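Local structure of N-acetyltransferase domain-containing protein (Xanthomonas campestris pv. campestris, 2OZH) at residues L14-I19 and A36-A41. The protein probably transfers acyl groups, most likely acetyl, as a member of the GNAT family of N-acetyltransferases. Residues are numbered along the deposited sequence; the frame is centred on the assembly and turned at random.
Sequences LDIGLI and ALVQRA
I16 lies against the amide end of Q39, and its CG1 and CG2 come closest to the amide oxygen. CG2 of I16 stands 3.7 Å from OE1 of Q39, CG1 of I16 is just as near to that oxygen, and CD1 of I16 is 4.1 Å from NE2 of Q39. The two side chains cross at about a right angle. Q39 leaves its helix with CG anti to the backbone N (chi1 -174°), then bends at chi2 (72°), and this kink carries the amide over to the isoleucine. No hydrogen bond joins the segments; the NE2 end is tied instead to OD1 of D43, one turn further along its own helix, which helps fix the amide where I16 packs on it.

V38 supplies the apolar part of the contact. Its CG1 points across between two isoleucines one turn apart, 4.1 Å from CG2 of I19 and 4.3 Å from CG2 of I16, while the side chains of V38 and I19 cross obliquely. These are loose van der Waals distances, and the buried surface is modest, 183 Å².

D15 is the N-cap of helix 16-26: its OD1 accepts from L18 N (3.0 Å), a nearly straight bond that reaches the oxygen from above the carboxylate plane. The contact thus joins the beginning of helix 16-26 to helix 35-43, the two helices between strands 6-8 and 46-52 of the GNAT fold. I42 adds to the seam by touching both isoleucines, and I19 also reaches F59 on strand 55-64, linking the helix pair to the central sheet.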
loop_
_atom_site.group_PDB
_atom_site.type_symbol
_atom_site.label_atom_id
_atom_site.label_comp_id
_atom_site.label_asym_id
_atom_site.label_seq_id
_atom_site.Cartn_x
_atom_site.Cartn_y
_atom_site.Cartn_z
ATOM N N LEU A 14 5.337 0.382 20.967
ATOM C CA LEU A 14 5.984 1.486 20.248
ATOM C C LEU A 14 6.029 2.753 21.085
ATOM O O LEU A 14 5.077 3.062 21.823
ATOM C CB LEU A 14 5.246 1.767 18.945
ATOM C CG LEU A 14 5.254 0.646 17.902
ATOM C CD1 LEU A 14 4.300 1.004 16.778
ATOM C CD2 LEU A 14 6.652 0.383 17.368
ATOM N N ASP A 15 7.098 3.512 20.907
ATOM C CA ASP A 15 7.255 4.832 21.515
ATOM C C ASP A 15 6.797 5.829 20.457
ATOM O O ASP A 15 7.562 6.245 19.594
ATOM C CB ASP A 15 8.708 5.027 21.935
ATOM C CG ASP A 15 8.969 6.349 22.652
ATOM O OD1 ASP A 15 8.146 7.280 22.492
ATOM O OD2 ASP A 15 10.028 6.433 23.325
ATOM N N ILE A 16 5.514 6.180 20.483
ATOM C CA ILE A 16 4.918 6.997 19.444
ATOM C C ILE A 16 5.573 8.362 19.405
ATOM O O ILE A 16 5.798 8.900 18.319
ATOM C CB ILE A 16 3.372 7.111 19.634
ATOM C CG1 ILE A 16 2.707 5.726 19.706
ATOM C CG2 ILE A 16 2.771 7.968 18.545
ATOM C CD1 ILE A 16 2.802 4.894 18.461
ATOM N N GLY A 17 5.882 8.940 20.561
ATOM C CA GLY A 17 6.513 10.256 20.569
ATOM C C GLY A 17 7.864 10.226 19.915
ATOM O O GLY A 17 8.232 11.149 19.176
ATOM N N LEU A 18 8.660 9.200 20.207
ATOM C CA LEU A 18 9.954 9.065 19.533
ATOM C C LEU A 18 9.789 8.956 18.022
ATOM O O LEU A 18 10.560 9.556 17.254
ATOM C CB LEU A 18 10.692 7.821 20.056
ATOM C CG LEU A 18 11.983 7.457 19.322
ATOM C CD1 LEU A 18 13.104 8.382 19.631
ATOM C CD2 LEU A 18 12.363 6.006 19.580
ATOM N N ILE A 19 8.838 8.143 17.572
ATOM C CA ILE A 19 8.637 7.952 16.166
ATOM C C ILE A 19 8.203 9.269 15.538
ATOM O O ILE A 19 8.660 9.637 14.465
ATOM C CB ILE A 19 7.597 6.831 15.915
ATOM C CG1 ILE A 19 8.120 5.485 16.385
ATOM C CG2 ILE A 19 7.194 6.785 14.444
ATOM C CD1 ILE A 19 6.997 4.478 16.561
ATOM N N ALA A 36 -1.127 13.230 15.014
ATOM C CA ALA A 36 -2.361 12.484 14.799
ATOM C C ALA A 36 -2.243 11.611 13.585
ATOM O O ALA A 36 -2.829 10.508 13.548
ATOM C CB ALA A 36 -3.545 13.444 14.654
ATOM N N LEU A 37 -1.488 12.033 12.571
ATOM C CA LEU A 37 -1.296 11.220 11.383
ATOM C C LEU A 37 -0.353 10.077 11.665
ATOM O O LEU A 37 -0.504 8.980 11.134
ATOM C CB LEU A 37 -0.789 12.013 10.170
ATOM C CG LEU A 37 -1.771 12.904 9.476
ATOM C CD1 LEU A 37 -1.160 13.359 8.150
ATOM C CD2 LEU A 37 -3.121 12.168 9.244
ATOM N N VAL A 38 0.691 10.326 12.458
ATOM C CA VAL A 38 1.590 9.234 12.868
ATOM C C VAL A 38 0.785 8.164 13.579
ATOM O O VAL A 38 0.931 6.983 13.278
ATOM C CB VAL A 38 2.736 9.780 13.767
ATOM C CG1 VAL A 38 3.561 8.634 14.336
ATOM C CG2 VAL A 38 3.628 10.712 12.964
ATOM N N GLN A 39 -0.043 8.556 14.532
ATOM C CA GLN A 39 -0.814 7.596 15.283
ATOM C C GLN A 39 -1.773 6.831 14.391
ATOM O O GLN A 39 -1.843 5.593 14.479
ATOM C CB GLN A 39 -1.593 8.253 16.410
ATOM C CG GLN A 39 -2.294 7.220 17.309
ATOM C CD GLN A 39 -1.359 6.434 18.190
ATOM O OE1 GLN A 39 -0.713 7.011 19.075
ATOM N NE2 GLN A 39 -1.290 5.132 17.993
ATOM N N ARG A 40 -2.497 7.548 13.531
ATOM C CA ARG A 40 -3.432 6.879 12.630
ATOM C C ARG A 40 -2.709 5.911 11.694
ATOM O O ARG A 40 -3.154 4.778 11.469
ATOM C CB ARG A 40 -4.219 7.918 11.846
ATOM C CG ARG A 40 -5.293 7.334 10.943
ATOM C CD ARG A 40 -6.245 8.401 10.395
ATOM N NE ARG A 40 -6.844 9.127 11.512
ATOM C CZ ARG A 40 -6.700 10.429 11.782
ATOM N NH1 ARG A 40 -6.046 11.249 10.978
ATOM N NH2 ARG A 40 -7.273 10.927 12.882
ATOM N N ALA A 41 -1.590 6.351 11.152
ATOM C CA ALA A 41 -0.819 5.507 10.260
ATOM C C ALA A 41 -0.428 4.225 10.954
ATOM O O ALA A 41 -0.575 3.126 10.409
ATOM C CB ALA A 41 0.441 6.248 9.795
#